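Local coordinates for signal transduction histidine kinase, LytS (Clostridium beijerinckii, PDB 5XSJ), which probably acts as a membrane-bound sensor histidine kinase of a two-component system, phosphorylated on histidine from ATP, represented here by its N-terminal helical domain, at residues B[27-32]-B[82-87]; B[53-58]-B[86-91]; B[60-65]-B[75-80]; B[70-75]-B[129-134]. All blocks are in the same frame, centred on the assembly; numbering follows the deposited sequence.

Contact 1 of 4, residues B[27-32]-B[82-87]; sequences QHVDSS and NTLDSY
Tyr87 and Ser32 meet through their hydroxyls at the centre of the chain, a worked example of a polar bond set into an otherwise apolar helix interface. The phenol donates to Ser32 OG, with 2.9 Å between Tyr87 OH and that oxygen, and the serine oxygen lies at the edge of the ring, in its plane. With CG anti to the backbone N (chi1 164°), the tyrosine extends inward from helix 73-99 and carries its OH across to helix 15-42. Ser32 OG also bonds to the carbonyl of Tyr51 on helix 45-67, so this buried hydroxyl is engaged by two partners and links three helices.

One turn earlier the fit is slacker. Val29 and Leu84 pass alongside each other, pointing opposite ways, and touch through one methyl each, Val29 CG2 standing 4.1 Å from Leu84 CD1. The outer faces are less enclosed: Gln27 is exposed and packs on Glu134 of the second subunit, while Ser86 and Asn82 face a chain of another protein, whose backbone bonds to Ser86 OG. Tyr87 is further enclosed by Leu33, Phe36, Val55 and Ile117. The two helices are the first and third of four and run in the same direction, a diagonal pairing across the core characteristic of an up-down-up-down four-helix bundle.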
loop_
_atom_site.group_PDB
_atom_site.type_symbol
_atom_site.label_atom_id
_atom_site.label_comp_id
_atom_site.label_asym_id
_atom_site.label_seq_id
_atom_site.Cartn_x
_atom_site.Cartn_y
_atom_site.Cartn_z
ATOM N N GLN B 27 1.107 -7.601 21.256
ATOM C CA GLN B 27 1.386 -6.359 21.977
ATOM C C GLN B 27 2.891 -6.068 22.062
ATOM O O GLN B 27 3.319 -4.916 21.908
ATOM C CB GLN B 27 0.825 -6.415 23.393
ATOM C CG GLN B 27 -0.664 -6.668 23.530
ATOM C CD GLN B 27 -1.109 -6.589 25.005
ATOM O OE1 GLN B 27 -0.443 -7.120 25.918
ATOM N NE2 GLN B 27 -2.228 -5.907 25.238
ATOM N N HIS B 28 3.697 -7.094 22.324
ATOM C CA HIS B 28 5.158 -6.889 22.393
ATOM C C HIS B 28 5.702 -6.384 21.064
ATOM O O HIS B 28 6.515 -5.458 21.014
ATOM C CB HIS B 28 5.887 -8.184 22.767
ATOM C CG HIS B 28 5.625 -8.658 24.159
ATOM N ND1 HIS B 28 5.713 -7.817 25.255
ATOM C CD2 HIS B 28 5.301 -9.876 24.646
ATOM C CE1 HIS B 28 5.427 -8.502 26.348
ATOM N NE2 HIS B 28 5.163 -9.749 26.008
ATOM N N VAL B 29 5.276 -7.027 19.980
ATOM C CA VAL B 29 5.730 -6.629 18.655
ATOM C C VAL B 29 5.292 -5.196 18.370
ATOM O O VAL B 29 6.105 -4.370 17.972
ATOM C CB VAL B 29 5.190 -7.565 17.544
ATOM C CG1 VAL B 29 5.659 -7.079 16.212
ATOM C CG2 VAL B 29 5.653 -9.016 17.772
ATOM N N ASP B 30 4.013 -4.902 18.594
ATOM C CA ASP B 30 3.502 -3.546 18.390
ATOM C C ASP B 30 4.247 -2.528 19.246
ATOM O O ASP B 30 4.641 -1.472 18.762
ATOM C CB ASP B 30 2.000 -3.476 18.684
ATOM C CG ASP B 30 1.174 -4.332 17.715
ATOM O OD1 ASP B 30 1.756 -4.878 16.746
ATOM O OD2 ASP B 30 -0.056 -4.461 17.916
ATOM N N SER B 31 4.460 -2.841 20.517
ATOM C CA SER B 31 5.129 -1.883 21.387
ATOM C C SER B 31 6.599 -1.727 21.001
ATOM O O SER B 31 7.181 -0.629 21.096
ATOM C CB SER B 31 4.996 -2.310 22.845
ATOM O OG SER B 31 5.852 -1.537 23.662
ATOM N N SER B 32 7.207 -2.826 20.565
ATOM C CA SER B 32 8.600 -2.770 20.113
ATOM C C SER B 32 8.761 -1.814 18.924
ATOM O O SER B 32 9.684 -0.988 18.903
ATOM C CB SER B 32 9.100 -4.169 19.738
ATOM O OG SER B 32 10.407 -4.107 19.214
ATOM N N ASN B 82 10.388 -16.722 12.240
ATOM C CA ASN B 82 11.310 -16.225 11.226
ATOM C C ASN B 82 11.057 -14.777 10.839
ATOM O O ASN B 82 11.982 -14.017 10.631
ATOM C CB ASN B 82 11.241 -17.110 9.996
ATOM C CG ASN B 82 11.963 -18.398 10.203
ATOM O OD1 ASN B 82 12.977 -18.430 10.904
ATOM N ND2 ASN B 82 11.451 -19.477 9.628
ATOM N N THR B 83 9.794 -14.390 10.760
ATOM C CA THR B 83 9.462 -13.030 10.371
ATOM C C THR B 83 9.909 -12.062 11.466
ATOM O O THR B 83 10.386 -10.966 11.177
ATOM C CB THR B 83 7.944 -12.895 10.086
ATOM O OG1 THR B 83 7.583 -13.842 9.078
ATOM C CG2 THR B 83 7.578 -11.504 9.615
ATOM N N LEU B 84 9.773 -12.466 12.726
ATOM C CA LEU B 84 10.279 -11.637 13.818
ATOM C C LEU B 84 11.790 -11.464 13.716
ATOM O O LEU B 84 12.302 -10.357 13.902
ATOM C CB LEU B 84 9.917 -12.229 15.183
ATOM C CG LEU B 84 10.263 -11.282 16.348
ATOM C CD1 LEU B 84 9.355 -10.058 16.324
ATOM C CD2 LEU B 84 10.177 -11.975 17.703
ATOM N N ASP B 85 12.510 -12.544 13.408
ATOM C CA ASP B 85 13.956 -12.439 13.217
ATOM C C ASP B 85 14.281 -11.419 12.117
ATOM O O ASP B 85 15.269 -10.683 12.229
ATOM C CB ASP B 85 14.582 -13.795 12.860
ATOM C CG ASP B 85 14.562 -14.794 14.019
ATOM O OD1 ASP B 85 14.405 -14.392 15.193
ATOM O OD2 ASP B 85 14.714 -16.002 13.744
ATOM N N SER B 86 13.459 -11.373 11.062
ATOM C CA SER B 86 13.676 -10.399 9.981
ATOM C C SER B 86 13.463 -8.973 10.465
ATOM O O SER B 86 14.176 -8.059 10.086
ATOM C CB SER B 86 12.746 -10.666 8.792
ATOM O OG SER B 86 13.073 -11.876 8.136
ATOM N N TYR B 87 12.443 -8.789 11.281
ATOM C CA TYR B 87 12.198 -7.505 11.911
ATOM C C TYR B 87 13.363 -7.100 12.794
ATOM O O TYR B 87 13.793 -5.955 12.789
ATOM C CB TYR B 87 10.924 -7.575 12.741
ATOM C CG TYR B 87 10.802 -6.445 13.721
ATOM C CD1 TYR B 87 10.461 -5.171 13.287
ATOM C CD2 TYR B 87 11.006 -6.646 15.090
ATOM C CE1 TYR B 87 10.329 -4.109 14.181
ATOM C CE2 TYR B 87 10.881 -5.582 15.997
ATOM C CZ TYR B 87 10.533 -4.315 15.538
ATOM O OH TYR B 87 10.401 -3.247 16.423
#

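Contact 2 of 4, residues B[53-58]-B[86-91]; sequences NEVILA and SYIESS
Val55 meets the rim of the Tyr87 ring with one methyl, and its first torsion sets which methyl faces the ring. With chi1 near -85°, CG1 is aimed at the ring edge, in the plane of the ring, while CG2 sits between the backbone N and the carbonyl carbon. The modelled 3.2 Å from Val55 CG1 to Tyr87 CE2 is shorter than ordinary van der Waals contact and probably reflects an inaccuracy of the model.

The same methyl has a looser neighbour in Ile88, whose CG1 stands 4.3 Å from Val55 CG1. With its chain extended (chi2 166°), the isoleucine points across from the next position on helix 73-99, and the two residues together receive the valine.

Tyr87 is also covered on one face, where Ser91 OG sits 4.0 Å above the ring plane, over its centre. That hydroxyl folds back (chi1 49°) to donate to Tyr87 O, although the modelled length is implausibly short and hence doubtful. Tyr87 O also accepts the usual helical bond from Ser91 N. The phenol OH bonds to Ser32, and Ser91 OG also bonds to Tyr51. A valine from helix 45-67 set against a tyrosine and an isoleucine of helix 73-99 is typical core packing between neighbouring helices of a four-helix bundle.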
loop_
_atom_site.group_PDB
_atom_site.type_symbol
_atom_site.label_atom_id
_atom_site.label_comp_id
_atom_site.label_asym_id
_atom_site.label_seq_id
_atom_site.Cartn_x
_atom_site.Cartn_y
_atom_site.Cartn_z
ATOM N N ASN B 53 13.694 -4.610 24.853
ATOM C CA ASN B 53 12.980 -5.437 25.826
ATOM C C ASN B 53 11.735 -6.091 25.240
ATOM O O ASN B 53 11.475 -7.278 25.457
ATOM C CB ASN B 53 12.584 -4.603 27.051
ATOM C CG ASN B 53 13.788 -4.220 27.929
ATOM O OD1 ASN B 53 14.927 -4.599 27.657
ATOM N ND2 ASN B 53 13.529 -3.445 28.970
ATOM N N GLU B 54 10.945 -5.316 24.508
ATOM C CA GLU B 54 9.728 -5.866 23.939
ATOM C C GLU B 54 10.010 -6.943 22.884
ATOM O O GLU B 54 9.299 -7.945 22.862
ATOM C CB GLU B 54 8.858 -4.746 23.366
ATOM C CG GLU B 54 8.335 -3.788 24.439
ATOM C CD GLU B 54 7.253 -4.413 25.314
ATOM O OE1 GLU B 54 6.460 -5.247 24.827
ATOM O OE2 GLU B 54 7.183 -4.075 26.504
ATOM N N VAL B 55 11.038 -6.805 22.035
ATOM C CA VAL B 55 11.284 -7.930 21.108
ATOM C C VAL B 55 11.852 -9.153 21.787
ATOM O O VAL B 55 11.634 -10.260 21.316
ATOM C CB VAL B 55 12.244 -7.646 19.914
ATOM C CG1 VAL B 55 11.509 -7.039 18.809
ATOM C CG2 VAL B 55 13.449 -6.830 20.269
ATOM N N ILE B 56 12.594 -8.961 22.872
ATOM C CA ILE B 56 13.094 -10.103 23.635
ATOM C C ILE B 56 11.921 -10.913 24.116
ATOM O O ILE B 56 11.912 -12.140 24.018
ATOM C CB ILE B 56 13.967 -9.662 24.844
ATOM C CG1 ILE B 56 15.350 -9.228 24.364
ATOM C CG2 ILE B 56 14.119 -10.794 25.838
ATOM C CD1 ILE B 56 16.092 -8.344 25.365
ATOM N N LEU B 57 10.900 -10.219 24.602
ATOM C CA LEU B 57 9.744 -10.886 25.167
ATOM C C LEU B 57 8.907 -11.564 24.079
ATOM O O LEU B 57 8.397 -12.671 24.278
ATOM C CB LEU B 57 8.893 -9.890 25.964
ATOM C CG LEU B 57 9.516 -9.309 27.244
ATOM C CD1 LEU B 57 8.735 -8.090 27.724
ATOM C CD2 LEU B 57 9.591 -10.368 28.345
ATOM N N ALA B 58 8.739 -10.901 22.938
ATOM C CA ALA B 58 8.003 -11.519 21.823
ATOM C C ALA B 58 8.710 -12.794 21.341
ATOM O O ALA B 58 8.088 -13.829 21.126
ATOM C CB ALA B 58 7.841 -10.521 20.672
ATOM N N SER B 86 13.459 -11.373 11.062
ATOM C CA SER B 86 13.676 -10.399 9.981
ATOM C C SER B 86 13.463 -8.973 10.465
ATOM O O SER B 86 14.176 -8.059 10.086
ATOM C CB SER B 86 12.746 -10.666 8.792
ATOM O OG SER B 86 13.073 -11.876 8.136
ATOM N N TYR B 87 12.443 -8.789 11.281
ATOM C CA TYR B 87 12.198 -7.505 11.911
ATOM C C TYR B 87 13.363 -7.100 12.794
ATOM O O TYR B 87 13.793 -5.955 12.789
ATOM C CB TYR B 87 10.924 -7.575 12.741
ATOM C CG TYR B 87 10.802 -6.445 13.721
ATOM C CD1 TYR B 87 10.461 -5.171 13.287
ATOM C CD2 TYR B 87 11.006 -6.646 15.090
ATOM C CE1 TYR B 87 10.329 -4.109 14.181
ATOM C CE2 TYR B 87 10.881 -5.582 15.997
ATOM C CZ TYR B 87 10.533 -4.315 15.538
ATOM O OH TYR B 87 10.401 -3.247 16.423
ATOM N N ILE B 88 13.863 -8.056 13.574
ATOM C CA ILE B 88 15.000 -7.796 14.449
ATOM C C ILE B 88 16.201 -7.343 13.624
ATOM O O ILE B 88 16.880 -6.374 13.972
ATOM C CB ILE B 88 15.332 -9.047 15.290
ATOM C CG1 ILE B 88 14.198 -9.272 16.300
ATOM C CG2 ILE B 88 16.665 -8.882 16.009
ATOM C CD1 ILE B 88 14.196 -10.626 16.968
ATOM N N GLU B 89 16.412 -7.996 12.489
ATOM C CA GLU B 89 17.554 -7.680 11.644
ATOM C C GLU B 89 17.394 -6.313 10.978
ATOM O O GLU B 89 18.344 -5.537 10.926
ATOM C CB GLU B 89 17.740 -8.774 10.593
ATOM C CG GLU B 89 18.982 -8.641 9.752
ATOM C CD GLU B 89 18.949 -9.554 8.535
ATOM O OE1 GLU B 89 19.923 -9.539 7.753
ATOM O OE2 GLU B 89 17.936 -10.275 8.342
ATOM N N SER B 90 16.197 -6.017 10.471
ATOM C CA SER B 90 15.936 -4.732 9.821
ATOM C C SER B 90 15.987 -3.570 10.796
ATOM O O SER B 90 16.501 -2.496 10.470
ATOM C CB SER B 90 14.570 -4.740 9.128
ATOM O OG SER B 90 14.543 -5.688 8.079
ATOM N N SER B 91 15.426 -3.774 11.986
ATOM C CA SER B 91 15.419 -2.719 12.987
ATOM C C SER B 91 16.816 -2.493 13.571
ATOM O O SER B 91 17.192 -1.368 13.879
ATOM C CB SER B 91 14.415 -3.048 14.099
ATOM O OG SER B 91 14.588 -4.373 14.570
#

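Contact 3 of 4, residues B[60-65]-B[75-80]; sequences QKIGNL and YILRDL
Leu80 N donates to Ile76 O at 2.8 Å, a routine helical bond of the turn from which Leu80 reaches over to Ile62; no hydrogen bond crosses between 60-65 and 75-80, and the side chains that meet are all aliphatic. The backbone carbonyl of Leu65 borders the join: its oxygen lies 3.7 Å from Leu77 CD1 and is approached there by a methyl.

Four aliphatic side chains carry the contact. Ile62 meets Leu80 at an oblique crossing, its CD1 lying 3.8 Å from Leu80 CG. The isoleucine can do this because its chain is stretched out (chi2 169°), which brings CD1 forward although its CB does not itself head for the partner helix. Leu80, with CG opposite its backbone N (chi1 167°), presents the branch point and the CD2 methyl to the incoming tip. At the other end Leu77 straddles Leu65: its two methyls stand about equally far from Leu65 CB, CD2 of Leu77 at 4.0 Å. Between these pairs the join is slacker, Ile62 CG2 keeping 4.4 Å from Leu77 CD2. On the outer side, Asp79 forms a salt bridge with a basic residue of another protein's chain.

The short helical segments are antiparallel, at 160° between their directions, and their axes approach to 10.2 Å. They belong to consecutive helices, 45-67 and 73-99, which form a hairpin. Leu65 also packs on Thr22 and Ile25 of helix 15-42, and Leu77 on Leu128 of helix 104-133, so the hairpin is joined to both remaining helices of the bundle.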
loop_
_atom_site.group_PDB
_atom_site.type_symbol
_atom_site.label_atom_id
_atom_site.label_comp_id
_atom_site.label_asym_id
_atom_site.label_seq_id
_atom_site.Cartn_x
_atom_site.Cartn_y
_atom_site.Cartn_z
ATOM N N GLN B 60 10.823 -14.820 23.021
ATOM C CA GLN B 60 10.761 -15.897 24.016
ATOM C C GLN B 60 9.403 -16.572 24.022
ATOM O O GLN B 60 9.309 -17.796 24.074
ATOM C CB GLN B 60 11.067 -15.362 25.425
ATOM C CG GLN B 60 11.358 -16.453 26.480
ATOM C CD GLN B 60 10.095 -17.012 27.138
ATOM O OE1 GLN B 60 8.987 -16.507 26.919
ATOM N NE2 GLN B 60 10.261 -18.051 27.960
ATOM N N LYS B 61 8.348 -15.765 23.993
ATOM C CA LYS B 61 6.997 -16.314 24.049
ATOM C C LYS B 61 6.626 -17.058 22.768
ATOM O O LYS B 61 5.928 -18.065 22.821
ATOM C CB LYS B 61 5.990 -15.205 24.358
ATOM C CG LYS B 61 6.188 -14.661 25.761
ATOM C CD LYS B 61 5.258 -13.518 26.111
ATOM C CE LYS B 61 5.612 -12.982 27.513
ATOM N NZ LYS B 61 4.808 -11.794 27.909
ATOM N N ILE B 62 7.100 -16.584 21.620
ATOM C CA ILE B 62 6.928 -17.360 20.389
ATOM C C ILE B 62 7.617 -18.723 20.542
ATOM O O ILE B 62 7.063 -19.766 20.169
ATOM C CB ILE B 62 7.489 -16.624 19.154
ATOM C CG1 ILE B 62 6.640 -15.386 18.840
ATOM C CG2 ILE B 62 7.512 -17.560 17.942
ATOM C CD1 ILE B 62 7.277 -14.479 17.823
ATOM N N GLY B 63 8.827 -18.706 21.098
ATOM C CA GLY B 63 9.552 -19.931 21.401
ATOM C C GLY B 63 8.764 -20.838 22.334
ATOM O O GLY B 63 8.744 -22.051 22.164
ATOM N N ASN B 64 8.093 -20.249 23.315
ATOM C CA ASN B 64 7.322 -21.042 24.254
ATOM C C ASN B 64 6.167 -21.760 23.564
ATOM O O ASN B 64 5.971 -22.950 23.773
ATOM C CB ASN B 64 6.801 -20.172 25.397
ATOM C CG ASN B 64 5.997 -20.975 26.416
ATOM O OD1 ASN B 64 6.534 -21.871 27.075
ATOM N ND2 ASN B 64 4.710 -20.659 26.547
ATOM N N LEU B 65 5.409 -21.039 22.742
ATOM C CA LEU B 65 4.312 -21.636 21.969
ATOM C C LEU B 65 4.792 -22.723 21.018
ATOM O O LEU B 65 4.075 -23.687 20.770
ATOM C CB LEU B 65 3.569 -20.565 21.162
ATOM C CG LEU B 65 2.738 -19.541 21.934
ATOM C CD1 LEU B 65 2.111 -18.536 20.976
ATOM C CD2 LEU B 65 1.660 -20.245 22.752
ATOM N N TYR B 75 3.370 -24.526 11.460
ATOM C CA TYR B 75 3.723 -23.806 10.231
ATOM C C TYR B 75 3.600 -22.299 10.384
ATOM O O TYR B 75 4.446 -21.561 9.897
ATOM C CB TYR B 75 2.847 -24.274 9.050
ATOM C CG TYR B 75 3.210 -25.670 8.612
ATOM C CD1 TYR B 75 4.306 -25.888 7.792
ATOM C CD2 TYR B 75 2.490 -26.772 9.059
ATOM C CE1 TYR B 75 4.672 -27.160 7.414
ATOM C CE2 TYR B 75 2.853 -28.058 8.682
ATOM C CZ TYR B 75 3.944 -28.242 7.860
ATOM O OH TYR B 75 4.321 -29.504 7.470
ATOM N N ILE B 76 2.536 -21.854 11.042
ATOM C CA ILE B 76 2.313 -20.437 11.274
ATOM C C ILE B 76 3.344 -19.890 12.265
ATOM O O ILE B 76 3.843 -18.777 12.103
ATOM C CB ILE B 76 0.887 -20.173 11.809
ATOM C CG1 ILE B 76 -0.155 -20.754 10.854
ATOM C CG2 ILE B 76 0.643 -18.674 11.994
ATOM C CD1 ILE B 76 -1.574 -20.737 11.411
ATOM N N LEU B 77 3.667 -20.685 13.284
ATOM C CA LEU B 77 4.599 -20.252 14.320
ATOM C C LEU B 77 5.993 -20.120 13.742
ATOM O O LEU B 77 6.720 -19.172 14.066
ATOM C CB LEU B 77 4.603 -21.223 15.501
ATOM C CG LEU B 77 3.493 -21.010 16.523
ATOM C CD1 LEU B 77 3.387 -22.185 17.479
ATOM C CD2 LEU B 77 3.746 -19.734 17.281
ATOM N N ARG B 78 6.361 -21.061 12.880
ATOM C CA ARG B 78 7.641 -20.973 12.193
ATOM C C ARG B 78 7.704 -19.710 11.321
ATOM O O ARG B 78 8.703 -19.008 11.324
ATOM C CB ARG B 78 7.904 -22.220 11.342
ATOM C CG ARG B 78 9.208 -22.129 10.551
ATOM C CD ARG B 78 9.522 -23.402 9.796
ATOM N NE ARG B 78 8.515 -23.695 8.783
ATOM C CZ ARG B 78 8.528 -24.781 8.015
ATOM N NH1 ARG B 78 9.501 -25.682 8.155
ATOM N NH2 ARG B 78 7.567 -24.969 7.116
ATOM N N ASP B 79 6.638 -19.420 10.577
ATOM C CA ASP B 79 6.613 -18.206 9.762
ATOM C C ASP B 79 6.722 -16.955 10.633
ATOM O O ASP B 79 7.400 -15.994 10.287
ATOM C CB ASP B 79 5.330 -18.128 8.925
ATOM C CG ASP B 79 5.315 -19.115 7.766
ATOM O OD1 ASP B 79 6.395 -19.633 7.390
ATOM O OD2 ASP B 79 4.210 -19.360 7.222
ATOM N N LEU B 80 6.016 -16.968 11.755
ATOM C CA LEU B 80 6.000 -15.824 12.644
ATOM C C LEU B 80 7.378 -15.642 13.306
ATOM O O LEU B 80 7.900 -14.537 13.386
ATOM C CB LEU B 80 4.890 -15.996 13.687
ATOM C CG LEU B 80 4.924 -15.043 14.883
ATOM C CD1 LEU B 80 4.857 -13.569 14.449
ATOM C CD2 LEU B 80 3.814 -15.384 15.859
#

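Contact 4 of 4, residues B[70-75]-B[129-134]; sequences DDVNQY and MQNFLE
Asn73 and Asn131 bring their amides almost into one plane, 18° apart, and are joined by one hydrogen bond. Asn131 ND2 donates to Asn73 OD1 over 3.3 Å, a longish but straight bond with an N-H...O angle of 163°. The acceptor lies in the Asn131 amide plane, and the donor arrives nearly along the C=O axis of Asn73. Asn73 OD1 also comes within 3.6 Å of Asn131 CB, the two side chains passing alongside each other antiparallel. The other end of the Asn73 amide meets Phe132: ND2 lies 3.3 Å from Phe132 CE1, with amide and ring planes 69° apart. Asn73 is thus a buried amide whose oxygen is engaged by one residue and whose nitrogen packs against the next. Val72 adds a peripheral touch, its CG1 being 4.3 Å from Asn131 ND2.

A second shell fixes the place from which Asn73 starts. Asp70 OD2 accepts from two backbone amides ahead of it, Val72 N at 2.8 Å and Asn73 N at 3.2 Å, the former nearly in line with the carboxylate C-O bond and the latter from above the carboxylate plane. The first of these closes an Asx turn, and the negative charge there probably steadies the start of helix 73-99.

Nearby, Glu134 bonds to Asn23 of the second subunit, and Phe132 also packs on Asn18 and Thr22 of helix 15-42. The last turn of helix 104-133 therefore meets the capped beginning of its antiparallel neighbour, an end-of-bundle contact in a four-helix bundle whose helix start carries an aspartate cap.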
loop_
_atom_site.group_PDB
_atom_site.type_symbol
_atom_site.label_atom_id
_atom_site.label_comp_id
_atom_site.label_asym_id
_atom_site.label_seq_id
_atom_site.Cartn_x
_atom_site.Cartn_y
_atom_site.Cartn_z
ATOM N N ASP B 70 0.882 -27.886 17.558
ATOM C CA ASP B 70 0.355 -29.052 16.844
ATOM C C ASP B 70 0.768 -29.034 15.371
ATOM O O ASP B 70 1.689 -28.316 14.996
ATOM C CB ASP B 70 -1.173 -29.123 16.963
ATOM C CG ASP B 70 -1.871 -27.892 16.399
ATOM O OD1 ASP B 70 -2.496 -27.150 17.193
ATOM O OD2 ASP B 70 -1.802 -27.664 15.166
ATOM N N ASP B 71 0.075 -29.805 14.534
ATOM C CA ASP B 71 0.448 -29.951 13.120
ATOM C C ASP B 71 0.246 -28.694 12.271
ATOM O O ASP B 71 0.993 -28.464 11.325
ATOM C CB ASP B 71 -0.332 -31.105 12.476
ATOM C CG ASP B 71 0.207 -32.471 12.869
ATOM O OD1 ASP B 71 1.431 -32.584 13.111
ATOM O OD2 ASP B 71 -0.596 -33.431 12.922
ATOM N N VAL B 72 -0.763 -27.893 12.593
ATOM C CA VAL B 72 -1.083 -26.724 11.775
ATOM C C VAL B 72 -0.388 -25.455 12.269
ATOM O O VAL B 72 0.252 -24.752 11.478
ATOM C CB VAL B 72 -2.610 -26.486 11.724
ATOM C CG1 VAL B 72 -2.938 -25.117 11.129
ATOM C CG2 VAL B 72 -3.294 -27.598 10.929
ATOM N N ASN B 73 -0.513 -25.165 13.566
ATOM C CA ASN B 73 0.056 -23.952 14.142
ATOM C C ASN B 73 1.570 -23.922 14.027
ATOM O O ASN B 73 2.175 -22.864 14.014
ATOM C CB ASN B 73 -0.348 -23.808 15.605
ATOM C CG ASN B 73 -1.831 -23.596 15.780
ATOM O OD1 ASN B 73 -2.526 -23.135 14.868
ATOM N ND2 ASN B 73 -2.332 -23.925 16.968
ATOM N N GLN B 74 2.159 -25.111 13.989
ATOM C CA GLN B 74 3.577 -25.328 13.745
ATOM C C GLN B 74 4.103 -24.488 12.575
ATOM O O GLN B 74 5.148 -23.832 12.684
ATOM C CB GLN B 74 3.782 -26.814 13.456
ATOM C CG GLN B 74 5.153 -27.397 13.655
ATOM C CD GLN B 74 5.229 -28.839 13.136
ATOM O OE1 GLN B 74 4.322 -29.312 12.439
ATOM N NE2 GLN B 74 6.307 -29.536 13.477
ATOM N N TYR B 75 3.370 -24.526 11.460
ATOM C CA TYR B 75 3.723 -23.806 10.231
ATOM C C TYR B 75 3.600 -22.299 10.384
ATOM O O TYR B 75 4.446 -21.561 9.897
ATOM C CB TYR B 75 2.847 -24.274 9.050
ATOM C CG TYR B 75 3.210 -25.670 8.612
ATOM C CD1 TYR B 75 4.306 -25.888 7.792
ATOM C CD2 TYR B 75 2.490 -26.772 9.059
ATOM C CE1 TYR B 75 4.672 -27.160 7.414
ATOM C CE2 TYR B 75 2.853 -28.058 8.682
ATOM C CZ TYR B 75 3.944 -28.242 7.860
ATOM O OH TYR B 75 4.321 -29.504 7.470
ATOM N N MET B 129 -4.370 -16.447 16.914
ATOM C CA MET B 129 -5.370 -16.228 17.953
ATOM C C MET B 129 -6.711 -16.805 17.538
ATOM O O MET B 129 -7.446 -17.347 18.358
ATOM C CB MET B 129 -5.513 -14.741 18.265
ATOM C CG MET B 129 -5.780 -14.420 19.732
ATOM S SD MET B 129 -5.740 -12.633 20.014
ATOM C CE MET B 129 -4.194 -12.195 19.219
ATOM N N GLN B 130 -7.024 -16.687 16.253
ATOM C CA GLN B 130 -8.249 -17.256 15.719
ATOM C C GLN B 130 -8.229 -18.778 15.766
ATOM O O GLN B 130 -9.238 -19.401 16.094
ATOM C CB GLN B 130 -8.488 -16.794 14.284
ATOM C CG GLN B 130 -8.741 -15.304 14.127
ATOM C CD GLN B 130 -9.104 -14.952 12.688
ATOM O OE1 GLN B 130 -10.099 -15.454 12.140
ATOM N NE2 GLN B 130 -8.289 -14.106 12.062
ATOM N N ASN B 131 -7.088 -19.368 15.429
ATOM C CA ASN B 131 -6.936 -20.818 15.473
ATOM C C ASN B 131 -7.074 -21.388 16.878
ATOM O O ASN B 131 -7.731 -22.407 17.077
ATOM C CB ASN B 131 -5.589 -21.218 14.888
ATOM C CG ASN B 131 -5.532 -21.007 13.400
ATOM O OD1 ASN B 131 -6.464 -20.466 12.804
ATOM N ND2 ASN B 131 -4.436 -21.432 12.785
ATOM N N PHE B 132 -6.441 -20.736 17.849
ATOM C CA PHE B 132 -6.603 -21.121 19.244
ATOM C C PHE B 132 -8.055 -20.957 19.691
ATOM O O PHE B 132 -8.557 -21.731 20.500
ATOM C CB PHE B 132 -5.686 -20.291 20.138
ATOM C CG PHE B 132 -4.241 -20.663 20.028
ATOM C CD1 PHE B 132 -3.854 -21.994 20.010
ATOM C CD2 PHE B 132 -3.272 -19.684 19.929
ATOM C CE1 PHE B 132 -2.516 -22.341 19.910
ATOM C CE2 PHE B 132 -1.937 -20.020 19.829
ATOM C CZ PHE B 132 -1.557 -21.350 19.818
ATOM N N LEU B 133 -8.723 -19.942 19.156
ATOM C CA LEU B 133 -10.107 -19.673 19.508
ATOM C C LEU B 133 -11.024 -20.802 19.047
ATOM O O LEU B 133 -12.099 -20.988 19.599
ATOM C CB LEU B 133 -10.556 -18.340 18.904
ATOM C CG LEU B 133 -11.851 -17.702 19.401
ATOM C CD1 LEU B 133 -11.841 -17.555 20.910
ATOM C CD2 LEU B 133 -12.024 -16.346 18.757
ATOM N N GLU B 134 -10.571 -21.578 18.068
ATOM C CA GLU B 134 -11.427 -22.543 17.391
ATOM C C GLU B 134 -11.099 -24.013 17.681
ATOM O O GLU B 134 -10.908 -24.801 16.751
ATOM C CB GLU B 134 -11.362 -22.295 15.881
ATOM C CG GLU B 134 -11.927 -20.944 15.468
ATOM C CD GLU B 134 -11.515 -20.525 14.067
ATOM O OE1 GLU B 134 -10.814 -21.311 13.390
ATOM O OE2 GLU B 134 -11.892 -19.407 13.642
#

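All four contacts use helix 73-99, which meets helix 15-42 in contact 1, helix 45-67 in contacts 2 and 3, and helix 104-133 in contact 4. Contacts 1 and 2 lie in the middle of the bundle, their centres about 5 Å apart, and share Tyr87. Contact 3 is about 11 Å from contact 1, and contact 4 lies about 11 Å beyond contact 3, at one end. Along the chain, contact 3 falls within the span of contacts 1 and 2, whereas contact 4 crosses the others. Contact 4 sits beside the chain's C-terminal end, from which the whole protein continues, so changes in the bundle could plausibly be passed on there.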